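Local coordinates for spindle pole body-associated protein VIK1 (PDB 2O0A) that recruits the minus end-directed motor Kar3 to microtubules as its heterodimer partner, and carries a C-terminal motor-homology domain that lacks a nucleotide-binding site, at residues Q131-D137 with S196-I201; R27-M33 with F61-H67; F237-K243 with E285-L290; Q142-L146 with S169-I173. One frame throughout, in Å; residues are numbered along the deposited sequence.

Contact 1: residues Q131-D137 with S196-I201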
loop_
_atom_site.group_PDB
_atom_site.type_symbol
_atom_site.label_atom_id
_atom_site.label_comp_id
_atom_site.label_asym_id
_atom_site.label_seq_id
_atom_site.Cartn_x
_atom_site.Cartn_y
_atom_site.Cartn_z
ATOM N N GLN A 131 -7.480 -8.590 9.857
ATOM C CA GLN A 131 -6.796 -9.887 9.778
ATOM C C GLN A 131 -5.430 -9.649 9.170
ATOM O O GLN A 131 -5.250 -8.696 8.420
ATOM C CB GLN A 131 -7.572 -10.855 8.886
ATOM C CG GLN A 131 -8.961 -11.174 9.431
ATOM C CD GLN A 131 -9.786 -11.918 8.438
ATOM O OE1 GLN A 131 -10.300 -11.336 7.484
ATOM N NE2 GLN A 131 -9.928 -13.215 8.646
ATOM N N PHE A 132 -4.480 -10.518 9.483
ATOM C CA PHE A 132 -3.100 -10.333 9.018
ATOM C C PHE A 132 -2.495 -11.711 8.846
ATOM O O PHE A 132 -2.348 -12.448 9.814
ATOM C CB PHE A 132 -2.350 -9.485 10.067
ATOM C CG PHE A 132 -0.908 -9.178 9.748
ATOM C CD1 PHE A 132 -0.372 -9.322 8.474
ATOM C CD2 PHE A 132 -0.096 -8.684 10.761
ATOM C CE1 PHE A 132 0.978 -9.018 8.217
ATOM C CE2 PHE A 132 1.244 -8.360 10.511
ATOM C CZ PHE A 132 1.778 -8.537 9.260
ATOM N N VAL A 133 -2.181 -12.052 7.599
ATOM C CA VAL A 133 -1.537 -13.326 7.298
ATOM C C VAL A 133 -0.253 -13.104 6.508
ATOM O O VAL A 133 -0.042 -12.035 5.948
ATOM C CB VAL A 133 -2.458 -14.274 6.495
ATOM C CG1 VAL A 133 -3.756 -14.544 7.247
ATOM C CG2 VAL A 133 -2.743 -13.708 5.114
ATOM N N PHE A 134 0.598 -14.129 6.477
ATOM C CA PHE A 134 1.801 -14.096 5.652
ATOM C C PHE A 134 1.860 -15.337 4.774
ATOM O O PHE A 134 1.697 -16.450 5.270
ATOM C CB PHE A 134 3.057 -13.991 6.517
ATOM C CG PHE A 134 4.317 -13.799 5.731
ATOM C CD1 PHE A 134 4.609 -12.564 5.165
ATOM C CD2 PHE A 134 5.208 -14.850 5.553
ATOM C CE1 PHE A 134 5.765 -12.369 4.435
ATOM C CE2 PHE A 134 6.379 -14.668 4.819
ATOM C CZ PHE A 134 6.654 -13.422 4.260
ATOM N N LEU A 135 2.069 -15.127 3.478
ATOM C CA LEU A 135 2.193 -16.210 2.503
ATOM C C LEU A 135 3.642 -16.324 2.058
ATOM O O LEU A 135 4.233 -15.352 1.609
ATOM C CB LEU A 135 1.288 -15.946 1.293
ATOM C CG LEU A 135 -0.174 -16.423 1.226
ATOM C CD1 LEU A 135 -0.877 -16.515 2.593
ATOM C CD2 LEU A 135 -0.980 -15.578 0.243
ATOM N N SER A 136 4.223 -17.513 2.200
ATOM C CA SER A 136 5.611 -17.735 1.798
ATOM C C SER A 136 5.673 -18.479 0.473
ATOM O O SER A 136 4.789 -19.288 0.170
ATOM C CB SER A 136 6.362 -18.516 2.879
ATOM O OG SER A 136 7.733 -18.658 2.551
ATOM N N ASP A 137 6.717 -18.196 -0.309
ATOM C CA ASP A 137 6.936 -18.844 -1.602
ATOM C C ASP A 137 6.755 -20.356 -1.495
ATOM O O ASP A 137 5.764 -20.902 -1.982
ATOM C CB ASP A 137 8.320 -18.495 -2.171
ATOM C CG ASP A 137 9.467 -18.867 -1.232
ATOM O OD1 ASP A 137 9.218 -19.259 -0.070
ATOM O OD2 ASP A 137 10.633 -18.756 -1.664
ATOM N N SER A 196 11.116 -15.014 1.806
ATOM C CA SER A 196 10.274 -14.571 0.696
ATOM C C SER A 196 8.787 -14.817 0.939
ATOM O O SER A 196 8.395 -15.793 1.581
ATOM C CB SER A 196 10.706 -15.248 -0.610
ATOM O OG SER A 196 9.721 -15.072 -1.619
ATOM N N GLY A 197 7.967 -13.913 0.408
ATOM C CA GLY A 197 6.528 -14.071 0.411
ATOM C C GLY A 197 5.792 -12.747 0.373
ATOM O O GLY A 197 6.259 -11.775 -0.208
ATOM N N MET A 198 4.644 -12.711 1.027
ATOM C CA MET A 198 3.781 -11.552 0.949
ATOM C C MET A 198 2.920 -11.460 2.195
ATOM O O MET A 198 2.255 -12.425 2.578
ATOM C CB MET A 198 2.900 -11.672 -0.286
ATOM C CG MET A 198 1.975 -10.479 -0.541
ATOM S SD MET A 198 1.107 -10.616 -2.119
ATOM C CE MET A 198 -0.085 -11.867 -1.717
ATOM N N GLY A 199 2.928 -10.296 2.832
ATOM C CA GLY A 199 1.972 -10.048 3.898
ATOM C C GLY A 199 0.651 -9.539 3.341
ATOM O O GLY A 199 0.625 -8.776 2.371
ATOM N N ILE A 200 -0.449 -9.978 3.944
ATOM C CA ILE A 200 -1.774 -9.480 3.592
ATOM C C ILE A 200 -2.489 -9.042 4.856
ATOM O O ILE A 200 -2.718 -9.841 5.765
ATOM C CB ILE A 200 -2.665 -10.542 2.915
ATOM C CG1 ILE A 200 -1.977 -11.130 1.682
ATOM C CG2 ILE A 200 -4.032 -9.942 2.576
ATOM C CD1 ILE A 200 -2.644 -12.412 1.173
ATOM N N ILE A 201 -2.842 -7.763 4.909
ATOM C CA ILE A 201 -3.706 -7.267 5.962
ATOM C C ILE A 201 -5.039 -6.922 5.328
ATOM O O ILE A 201 -5.076 -6.199 4.364
ATOM C CB ILE A 201 -3.064 -6.060 6.685
ATOM C CG1 ILE A 201 -2.050 -6.591 7.694
ATOM C CG2 ILE A 201 -4.133 -5.194 7.403
ATOM C CD1 ILE A 201 -1.214 -5.546 8.382
#

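Contact 2: residues R27-M33 with F61-H67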
loop_
_atom_site.group_PDB
_atom_site.type_symbol
_atom_site.label_atom_id
_atom_site.label_comp_id
_atom_site.label_asym_id
_atom_site.label_seq_id
_atom_site.Cartn_x
_atom_site.Cartn_y
_atom_site.Cartn_z
ATOM N N ARG A 27 -2.455 4.152 -9.907
ATOM C CA ARG A 27 -1.704 4.914 -8.911
ATOM C C ARG A 27 -0.389 4.234 -8.565
ATOM O O ARG A 27 -0.355 3.049 -8.219
ATOM C CB ARG A 27 -2.540 5.086 -7.640
ATOM C CG ARG A 27 -3.615 6.122 -7.756
ATOM C CD ARG A 27 -4.574 6.055 -6.573
ATOM N NE ARG A 27 -5.603 7.081 -6.704
ATOM C CZ ARG A 27 -6.700 6.953 -7.444
ATOM N NH1 ARG A 27 -6.916 5.849 -8.151
ATOM N NH2 ARG A 27 -7.580 7.939 -7.492
ATOM N N CYS A 28 0.698 5.000 -8.682
ATOM C CA CYS A 28 2.043 4.523 -8.353
ATOM C C CYS A 28 2.852 5.689 -7.803
ATOM O O CYS A 28 3.102 6.689 -8.488
ATOM C CB CYS A 28 2.707 3.893 -9.569
ATOM S SG CYS A 28 4.275 3.084 -9.215
ATOM N N TYR A 29 3.207 5.577 -6.527
ATOM C CA TYR A 29 3.881 6.634 -5.804
ATOM C C TYR A 29 5.231 6.154 -5.345
ATOM O O TYR A 29 5.358 5.000 -4.969
ATOM C CB TYR A 29 3.044 6.997 -4.577
ATOM C CG TYR A 29 1.790 7.770 -4.932
ATOM C CD1 TYR A 29 1.728 9.131 -4.681
ATOM C CD2 TYR A 29 0.669 7.139 -5.511
ATOM C CE1 TYR A 29 0.585 9.867 -4.993
ATOM C CE2 TYR A 29 -0.478 7.870 -5.827
ATOM C CZ TYR A 29 -0.503 9.219 -5.565
ATOM O OH TYR A 29 -1.631 9.958 -5.868
ATOM N N ALA A 30 6.236 7.031 -5.385
ATOM C CA ALA A 30 7.560 6.696 -4.858
ATOM C C ALA A 30 7.758 7.412 -3.537
ATOM O O ALA A 30 7.555 8.626 -3.449
ATOM C CB ALA A 30 8.649 7.115 -5.854
ATOM N N TYR A 31 8.143 6.669 -2.507
ATOM C CA TYR A 31 8.393 7.227 -1.191
ATOM C C TYR A 31 9.880 6.996 -0.953
ATOM O O TYR A 31 10.314 5.860 -0.772
ATOM C CB TYR A 31 7.514 6.479 -0.187
ATOM C CG TYR A 31 7.366 7.065 1.197
ATOM C CD1 TYR A 31 7.736 8.385 1.495
ATOM C CD2 TYR A 31 6.787 6.309 2.211
ATOM C CE1 TYR A 31 7.570 8.901 2.780
ATOM C CE2 TYR A 31 6.607 6.813 3.477
ATOM C CZ TYR A 31 6.992 8.110 3.762
ATOM O OH TYR A 31 6.812 8.564 5.050
ATOM N N VAL A 32 10.661 8.068 -0.968
ATOM C CA VAL A 32 12.103 7.918 -1.202
ATOM C C VAL A 32 12.954 8.444 -0.059
ATOM O O VAL A 32 12.616 9.471 0.543
ATOM C CB VAL A 32 12.537 8.589 -2.543
ATOM C CG1 VAL A 32 11.730 8.058 -3.730
ATOM C CG2 VAL A 32 12.480 10.115 -2.456
ATOM N N MET A 33 14.050 7.742 0.237
ATOM C CA MET A 33 15.056 8.227 1.180
ATOM C C MET A 33 16.280 8.699 0.384
ATOM O O MET A 33 17.220 7.928 0.184
ATOM C CB MET A 33 15.439 7.140 2.189
ATOM C CG MET A 33 14.385 6.918 3.241
ATOM S SD MET A 33 14.439 8.219 4.476
ATOM C CE MET A 33 15.164 7.327 5.846
ATOM N N PHE A 61 6.057 9.160 -11.646
ATOM C CA PHE A 61 5.170 8.641 -10.613
ATOM C C PHE A 61 4.064 9.660 -10.429
ATOM O O PHE A 61 4.218 10.833 -10.791
ATOM C CB PHE A 61 5.929 8.507 -9.299
ATOM C CG PHE A 61 7.002 7.449 -9.324
ATOM C CD1 PHE A 61 6.731 6.167 -8.873
ATOM C CD2 PHE A 61 8.274 7.744 -9.803
ATOM C CE1 PHE A 61 7.705 5.186 -8.905
ATOM C CE2 PHE A 61 9.266 6.764 -9.842
ATOM C CZ PHE A 61 8.979 5.485 -9.385
ATOM N N ASN A 62 2.945 9.243 -9.841
ATOM C CA ASN A 62 1.925 10.234 -9.533
ATOM C C ASN A 62 2.490 11.323 -8.621
ATOM O O ASN A 62 2.186 12.517 -8.783
ATOM C CB ASN A 62 0.677 9.562 -8.954
ATOM C CG ASN A 62 0.032 8.612 -9.947
ATOM O OD1 ASN A 62 0.058 7.412 -9.758
ATOM N ND2 ASN A 62 -0.488 9.150 -11.045
ATOM N N ARG A 63 3.334 10.918 -7.678
ATOM C CA ARG A 63 4.080 11.848 -6.843
ATOM C C ARG A 63 5.305 11.122 -6.293
ATOM O O ARG A 63 5.248 9.916 -6.030
ATOM C CB ARG A 63 3.190 12.383 -5.712
ATOM C CG ARG A 63 3.870 13.366 -4.777
ATOM C CD ARG A 63 2.876 14.269 -4.088
ATOM N NE ARG A 63 2.256 15.272 -4.967
ATOM C CZ ARG A 63 2.839 16.406 -5.353
ATOM N NH1 ARG A 63 4.076 16.701 -4.967
ATOM N NH2 ARG A 63 2.177 17.255 -6.130
ATOM N N VAL A 64 6.400 11.865 -6.152
ATOM C CA VAL A 64 7.629 11.426 -5.485
ATOM C C VAL A 64 7.683 12.138 -4.144
ATOM O O VAL A 64 7.674 13.371 -4.054
ATOM C CB VAL A 64 8.886 11.721 -6.349
ATOM C CG1 VAL A 64 10.164 11.443 -5.554
ATOM C CG2 VAL A 64 8.825 10.874 -7.602
ATOM N N ILE A 65 7.689 11.344 -3.083
ATOM C CA ILE A 65 7.516 11.841 -1.736
ATOM C C ILE A 65 8.801 11.673 -0.942
ATOM O O ILE A 65 9.261 10.555 -0.762
ATOM C CB ILE A 65 6.366 11.048 -1.028
ATOM C CG1 ILE A 65 5.047 11.220 -1.787
ATOM C CG2 ILE A 65 6.215 11.481 0.412
ATOM C CD1 ILE A 65 4.001 10.148 -1.444
ATOM N N PRO A 66 9.372 12.779 -0.438
ATOM C CA PRO A 66 10.617 12.668 0.321
ATOM C C PRO A 66 10.397 12.298 1.789
ATOM O O PRO A 66 9.788 13.061 2.543
ATOM C CB PRO A 66 11.224 14.072 0.193
ATOM C CG PRO A 66 10.036 14.973 0.040
ATOM C CD PRO A 66 8.911 14.175 -0.558
ATOM N N HIS A 67 10.914 11.140 2.186
ATOM C CA HIS A 67 10.796 10.659 3.557
ATOM C C HIS A 67 11.450 11.575 4.614
ATOM O O HIS A 67 10.993 11.630 5.746
ATOM C CB HIS A 67 11.349 9.233 3.668
ATOM C CG HIS A 67 11.022 8.551 4.961
ATOM N ND1 HIS A 67 9.985 7.649 5.084
ATOM C CD2 HIS A 67 11.612 8.613 6.179
ATOM C CE1 HIS A 67 9.937 7.206 6.326
ATOM N NE2 HIS A 67 10.910 7.777 7.012
#

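Contact 3: residues F237-K243 with E285-L290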
loop_
_atom_site.group_PDB
_atom_site.type_symbol
_atom_site.label_atom_id
_atom_site.label_comp_id
_atom_site.label_asym_id
_atom_site.label_seq_id
_atom_site.Cartn_x
_atom_site.Cartn_y
_atom_site.Cartn_z
ATOM N N PHE A 237 6.166 -10.959 -7.566
ATOM C CA PHE A 237 5.099 -10.103 -8.071
ATOM C C PHE A 237 5.317 -9.782 -9.548
ATOM O O PHE A 237 4.419 -9.931 -10.374
ATOM C CB PHE A 237 5.013 -8.824 -7.221
ATOM C CG PHE A 237 4.384 -7.644 -7.915
ATOM C CD1 PHE A 237 3.041 -7.655 -8.291
ATOM C CD2 PHE A 237 5.132 -6.494 -8.164
ATOM C CE1 PHE A 237 2.464 -6.539 -8.914
ATOM C CE2 PHE A 237 4.572 -5.389 -8.781
ATOM C CZ PHE A 237 3.232 -5.404 -9.159
ATOM N N ASP A 238 6.529 -9.352 -9.885
ATOM C CA ASP A 238 6.826 -8.967 -11.258
ATOM C C ASP A 238 6.643 -10.132 -12.231
ATOM O O ASP A 238 6.024 -9.970 -13.280
ATOM C CB ASP A 238 8.255 -8.437 -11.361
ATOM C CG ASP A 238 8.588 -7.950 -12.752
ATOM O OD1 ASP A 238 8.077 -6.883 -13.132
ATOM O OD2 ASP A 238 9.354 -8.639 -13.472
ATOM N N LYS A 239 7.204 -11.284 -11.866
ATOM C CA LYS A 239 7.109 -12.509 -12.671
ATOM C C LYS A 239 5.676 -12.974 -12.803
ATOM O O LYS A 239 5.203 -13.238 -13.911
ATOM C CB LYS A 239 7.943 -13.630 -12.052
ATOM C CG LYS A 239 9.256 -13.912 -12.752
ATOM C CD LYS A 239 9.955 -15.112 -12.139
ATOM C CE LYS A 239 10.491 -14.800 -10.751
ATOM N NZ LYS A 239 11.351 -15.898 -10.229
ATOM N N SER A 240 4.986 -13.060 -11.667
ATOM C CA SER A 240 3.628 -13.602 -11.621
ATOM C C SER A 240 2.568 -12.691 -12.235
ATOM O O SER A 240 1.519 -13.179 -12.648
ATOM C CB SER A 240 3.238 -13.960 -10.183
ATOM O OG SER A 240 2.804 -12.815 -9.470
ATOM N N ILE A 241 2.832 -11.381 -12.280
ATOM C CA ILE A 241 1.897 -10.407 -12.859
ATOM C C ILE A 241 2.240 -9.973 -14.290
ATOM O O ILE A 241 1.367 -9.975 -15.161
ATOM C CB ILE A 241 1.708 -9.144 -11.941
ATOM C CG1 ILE A 241 0.992 -9.503 -10.623
ATOM C CG2 ILE A 241 0.999 -7.989 -12.684
ATOM C CD1 ILE A 241 -0.385 -10.159 -10.773
ATOM N N PHE A 242 3.500 -9.607 -14.535
ATOM C CA PHE A 242 3.894 -9.034 -15.821
ATOM C C PHE A 242 4.566 -10.013 -16.791
ATOM O O PHE A 242 4.554 -9.774 -17.994
ATOM C CB PHE A 242 4.814 -7.824 -15.618
ATOM C CG PHE A 242 4.192 -6.715 -14.814
ATOM C CD1 PHE A 242 4.676 -6.412 -13.543
ATOM C CD2 PHE A 242 3.121 -5.983 -15.325
ATOM C CE1 PHE A 242 4.112 -5.386 -12.798
ATOM C CE2 PHE A 242 2.542 -4.954 -14.577
ATOM C CZ PHE A 242 3.043 -4.663 -13.311
ATOM N N LYS A 243 5.154 -11.086 -16.268
ATOM C CA LYS A 243 5.926 -12.026 -17.096
ATOM C C LYS A 243 5.172 -13.304 -17.479
ATOM O O LYS A 243 5.010 -13.593 -18.670
ATOM C CB LYS A 243 7.268 -12.358 -16.439
ATOM C CG LYS A 243 8.422 -11.489 -16.912
ATOM C CD LYS A 243 8.412 -10.115 -16.284
ATOM C CE LYS A 243 9.217 -9.113 -17.095
ATOM N NZ LYS A 243 9.283 -7.809 -16.356
ATOM N N GLU A 285 6.255 -0.736 -15.423
ATOM C CA GLU A 285 5.314 -1.799 -15.756
ATOM C C GLU A 285 3.963 -1.618 -15.061
ATOM O O GLU A 285 2.911 -1.853 -15.651
ATOM C CB GLU A 285 5.888 -3.148 -15.365
ATOM C CG GLU A 285 7.158 -3.548 -16.092
ATOM C CD GLU A 285 7.611 -4.895 -15.630
ATOM O OE1 GLU A 285 8.108 -4.987 -14.484
ATOM O OE2 GLU A 285 7.442 -5.874 -16.393
ATOM N N VAL A 286 4.003 -1.208 -13.795
ATOM C CA VAL A 286 2.778 -0.946 -13.049
ATOM C C VAL A 286 1.904 0.081 -13.767
ATOM O O VAL A 286 0.688 -0.108 -13.891
ATOM C CB VAL A 286 3.092 -0.471 -11.603
ATOM C CG1 VAL A 286 1.856 0.176 -10.937
ATOM C CG2 VAL A 286 3.620 -1.625 -10.773
ATOM N N GLN A 287 2.536 1.145 -14.256
ATOM C CA GLN A 287 1.823 2.296 -14.809
ATOM C C GLN A 287 1.535 2.204 -16.309
ATOM O O GLN A 287 0.865 3.088 -16.860
ATOM C CB GLN A 287 2.589 3.588 -14.489
ATOM C CG GLN A 287 2.720 3.845 -12.988
ATOM C CD GLN A 287 3.583 5.049 -12.668
ATOM O OE1 GLN A 287 3.091 6.179 -12.584
ATOM N NE2 GLN A 287 4.875 4.814 -12.459
ATOM N N THR A 288 2.028 1.150 -16.964
ATOM C CA THR A 288 1.800 0.977 -18.410
ATOM C C THR A 288 1.084 -0.323 -18.803
ATOM O O THR A 288 0.415 -0.381 -19.842
ATOM C CB THR A 288 3.115 1.135 -19.257
ATOM O OG1 THR A 288 4.079 0.145 -18.876
ATOM C CG2 THR A 288 3.716 2.526 -19.095
ATOM N N GLN A 289 1.210 -1.351 -17.975
ATOM C CA GLN A 289 0.702 -2.677 -18.321
ATOM C C GLN A 289 -0.563 -3.072 -17.556
ATOM O O GLN A 289 -1.104 -4.162 -17.762
ATOM C CB GLN A 289 1.799 -3.726 -18.141
ATOM C CG GLN A 289 3.030 -3.501 -19.012
ATOM C CD GLN A 289 3.890 -4.749 -19.150
ATOM O OE1 GLN A 289 3.378 -5.853 -19.354
ATOM N NE2 GLN A 289 5.203 -4.576 -19.052
ATOM N N LEU A 290 -1.022 -2.181 -16.677
ATOM C CA LEU A 290 -2.242 -2.404 -15.894
ATOM C C LEU A 290 -3.293 -1.327 -16.194
ATOM O O LEU A 290 -4.401 -1.643 -16.629
ATOM C CB LEU A 290 -1.935 -2.473 -14.386
ATOM C CG LEU A 290 -0.845 -3.413 -13.836
ATOM C CD1 LEU A 290 -0.579 -3.116 -12.365
ATOM C CD2 LEU A 290 -1.171 -4.898 -14.022
#

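Contact 4: residues Q142-L146 with S169-I173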
loop_
_atom_site.group_PDB
_atom_site.type_symbol
_atom_site.label_atom_id
_atom_site.label_comp_id
_atom_site.label_asym_id
_atom_site.label_seq_id
_atom_site.Cartn_x
_atom_site.Cartn_y
_atom_site.Cartn_z
ATOM N N GLN A 142 1.241 -18.281 7.452
ATOM C CA GLN A 142 1.240 -17.996 8.878
ATOM C C GLN A 142 0.138 -17.000 9.216
ATOM O O GLN A 142 -0.082 -16.041 8.478
ATOM C CB GLN A 142 2.612 -17.465 9.313
ATOM C CG GLN A 142 2.731 -17.054 10.780
ATOM C CD GLN A 142 4.174 -17.038 11.280
ATOM O OE1 GLN A 142 4.555 -16.186 12.082
ATOM N NE2 GLN A 142 4.977 -17.987 10.807
ATOM N N ASP A 143 -0.568 -17.261 10.306
ATOM C CA ASP A 143 -1.545 -16.307 10.837
ATOM C C ASP A 143 -0.789 -15.375 11.765
ATOM O O ASP A 143 -0.364 -15.767 12.852
ATOM C CB ASP A 143 -2.653 -17.050 11.584
ATOM C CG ASP A 143 -3.809 -16.150 11.975
ATOM O OD1 ASP A 143 -3.593 -14.927 12.138
ATOM O OD2 ASP A 143 -4.924 -16.670 12.116
ATOM N N MET A 144 -0.596 -14.129 11.328
ATOM C CA MET A 144 0.243 -13.188 12.086
ATOM C C MET A 144 -0.407 -12.670 13.369
ATOM O O MET A 144 0.258 -12.008 14.188
ATOM C CB MET A 144 0.692 -12.029 11.190
ATOM C CG MET A 144 1.462 -12.457 9.955
ATOM S SD MET A 144 2.967 -13.351 10.372
ATOM C CE MET A 144 3.835 -12.091 11.315
ATOM N N LEU A 145 -1.681 -12.993 13.572
ATOM C CA LEU A 145 -2.373 -12.597 14.796
ATOM C C LEU A 145 -2.356 -13.700 15.858
ATOM O O LEU A 145 -2.921 -13.530 16.947
ATOM C CB LEU A 145 -3.797 -12.110 14.508
ATOM C CG LEU A 145 -3.915 -10.889 13.585
ATOM C CD1 LEU A 145 -5.339 -10.386 13.546
ATOM C CD2 LEU A 145 -2.923 -9.751 13.951
ATOM N N LEU A 146 -1.697 -14.811 15.522
ATOM C CA LEU A 146 -1.481 -15.927 16.444
ATOM C C LEU A 146 0.008 -16.263 16.558
ATOM O O LEU A 146 0.851 -15.623 15.923
ATOM C CB LEU A 146 -2.278 -17.159 15.984
ATOM C CG LEU A 146 -3.790 -17.004 15.760
ATOM C CD1 LEU A 146 -4.416 -18.283 15.228
ATOM C CD2 LEU A 146 -4.513 -16.542 17.015
ATOM N N SER A 169 -8.606 -16.877 8.962
ATOM C CA SER A 169 -7.544 -16.523 9.887
ATOM C C SER A 169 -8.173 -15.679 10.976
ATOM O O SER A 169 -9.303 -15.204 10.829
ATOM C CB SER A 169 -6.435 -15.739 9.171
ATOM O OG SER A 169 -6.845 -14.409 8.895
ATOM N N LYS A 170 -7.442 -15.509 12.072
ATOM C CA LYS A 170 -7.931 -14.755 13.217
ATOM C C LYS A 170 -8.337 -13.338 12.828
ATOM O O LYS A 170 -7.569 -12.613 12.179
ATOM C CB LYS A 170 -6.851 -14.698 14.288
ATOM C CG LYS A 170 -7.233 -13.904 15.527
ATOM C CD LYS A 170 -8.373 -14.546 16.297
ATOM C CE LYS A 170 -8.827 -13.638 17.437
ATOM N NZ LYS A 170 -7.687 -13.231 18.314
ATOM N N LEU A 171 -9.540 -12.954 13.247
ATOM C CA LEU A 171 -10.073 -11.614 13.012
ATOM C C LEU A 171 -10.249 -10.884 14.335
ATOM O O LEU A 171 -10.801 -11.429 15.299
ATOM C CB LEU A 171 -11.409 -11.693 12.269
ATOM C CG LEU A 171 -12.071 -10.358 11.893
ATOM C CD1 LEU A 171 -12.844 -10.446 10.600
ATOM C CD2 LEU A 171 -12.956 -9.818 13.010
ATOM N N VAL A 172 -9.774 -9.644 14.374
ATOM C CA VAL A 172 -9.888 -8.807 15.564
ATOM C C VAL A 172 -10.713 -7.571 15.235
ATOM O O VAL A 172 -10.549 -6.955 14.180
ATOM C CB VAL A 172 -8.507 -8.378 16.087
ATOM C CG1 VAL A 172 -8.641 -7.455 17.289
ATOM C CG2 VAL A 172 -7.653 -9.612 16.449
ATOM N N ILE A 173 -11.612 -7.213 16.147
ATOM C CA ILE A 173 -12.305 -5.937 16.063
ATOM C C ILE A 173 -11.475 -4.895 16.813
ATOM O O ILE A 173 -11.191 -5.059 17.995
ATOM C CB ILE A 173 -13.719 -6.047 16.644
ATOM C CG1 ILE A 173 -14.528 -7.041 15.809
ATOM C CG2 ILE A 173 -14.362 -4.665 16.655
ATOM C CD1 ILE A 173 -15.906 -7.361 16.357
HETATM O O HOH W 1 -5.343 -12.993 10.839
#

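Contact 1: residues Q131-D137 with S196-I201
Ile201 lays its CD1 methyl over the centre of the Phe132 ring, a CH-pi contact 3.9 Å from the ring centroid, and Ile201 CG1 is 3.3 Å from Phe132 CD1. The first torsion of Phe132 (CG anti to the backbone N, chi1 -179°) turns one ring face to this isoleucine. On the other face of the sheet Val133 CG2 runs alongside Ile200, 3.9 Å from its CB, and Leu135 CD2 meets Ile200 CD1 at 3.7 Å. Two antiparallel hydrogen-bonded pairs set this register: Val133 N and Ile200 O are 2.9 Å apart, the return bond runs from Ile200 N to Val133 O, and Leu135 N reaches Met198 O almost straight, at 179°. Farther out, Phe185 and Arg108 pack on Phe132, and Ile251 of helix 250-261 on Leu135 and Met198. The strands are neighbours in the central sheet of the motor-homology fold. Apolar side chains thus flank a ladder in which Val133, Leu135, Met198 and Ile200 pair across, while Phe132, Phe134, Gly199 and Ile201 bond outward.

Contact 2: residues R27-M33 with F61-H67
Ala30 and Val64 pair in parallel near the middle of strands 27-32 and 63-66, part of the central mixed sheet of a kinesin-like motor fold. Backbone hydrogen bonds alternate between the strands: Ala30 N to Arg63 O, Ile65 N to Ala30 O at 2.7 Å, Val32 N to Ile65 O, then His67 N to Val32 O. Toward the N-terminal end of segment 61-67 a side chain joins the ladder: Asn62 OD1 accepts from Cys28 N at 2.7 Å, nearly along the C=O axis, and Asn62 N gives its proton to Cys28 O. Asn62 is thereby held to Cys28 by its backbone N and by its side-chain oxygen.

CH-pi contacts flank this end. Ala30 CB sits over the centre of the Phe61 ring, 3.6 Å from its centroid, and Asn62 CB lies over the Tyr29 ring, offset toward the rim; Phe265 stacks on Tyr29 as well. Apolar packing continues with Ile65 CG2 against Tyr31 CD1 at 3.6 Å, on the face turned to helix 72-89, and with Val64 CG1 against Val32 CG2 on the other. Tyr31 OH is bonded to Val70 O, and its ring meets that of His67 obliquely, planes 43° apart. Sulfur closes the row: Met33, bent at chi2 and chi3, brings SD to 3.3 Å from His67 CD2.

Contact 3: residues F237-K243 with E285-L290
Phe242 turns one ring face to Glu285, joining helix 231-243 to helix 276-289 through their C-terminal parts in the motor-like fold; the two segments run nearly parallel, 13° apart, with segment axes 11.3 Å apart at closest. Side chains therefore span the gap. Glu285 CB stands over the ring centre, 3.6 Å from the centroid and 4° off its normal, and Ile241 CG2 covers the opposite face. With CG anti to its own carbonyl carbon (chi1 -59°), Phe242 extends its ring toward the other helix, where CE2 meets Leu290 CD2 and Gln289 CB, both at 3.8 Å, and CZ meets Val286 CG2. A serine at Phe242 would probably open a gap between Glu285 CB and Ile241 CG2 and deprive Leu290 of its main apolar neighbour here.

Beside the ring lies a salt-bridge network of Asp238, Lys243 and Glu285. The lysine, bent at chi2, crosses Glu285 at about a right angle; Lys243 NZ binds Asp238 OD2, on its syn lone pair, at 3.0 Å, so one ammonium group bridges the two acid side chains. Lys243 NZ meets Glu285 OE2 at 2.7 Å on the syn side, 31° out of the carboxylate plane.

Contact 4: residues Q142-L146 with S169-I173
Lys170 and Leu145 share the largest part of this contact, with Asp143 as its polar anchor. Leu145 CB packs on Lys170 CG at 4.0 Å, and its CD1 reaches forward to Lys170 O and to Val172 CG2, the latter at 3.8 Å. Leu146 crosses the aliphatic part of the lysine at about a right angle, CD2 on CB.

Asp143 holds its carboxylate toward the other segment, CG anti to the backbone N (chi1 -171°), and divides its oxygens. OD2 takes Lys170 N on the syn side at 2.8 Å, the bond nearly straight at 177°. OD1 accepts Leu145 N at 3.1 Å on the anti side, forming an Asx turn within the type I beta turn from Asp143 to Leu146. A water lies 2.9 Å from Asp143 OD1 and also binds Ser169 OG and Lys170 O. A leucine in place of Asp143 would probably leave Lys170 N without its acceptor and the turn without its side-chain clamp.

Strand 126-136 connects the two pieces: Phe132 pairs through its backbone with Met144 and Leu130 with Val172, which puts the turn and the 169-173 segment at the same border of the central sheet.

Contacts 1 and 4 adjoin, their centres 12 Å apart, and contact 4 is nested in the chain loop that contact 1 closes. Strand 126-136 is their common member: Phe134 N lies 2.9 Å from Gln142 O, and Gln131 CG packs on Lys170 O. Contact 2 belongs to the same sheet but lies across the centre of the chain, about 24 Å from contact 1 between centres. Contact 3 lies between helices; it touches contact 2 where Gln287 CG meets Cys28 CB at 3.4 Å, and approaches contact 1 to about 7 Å between nearest atoms. The domain has a motor fold but lacks a nucleotide-binding site, so none of the four contacts borders one.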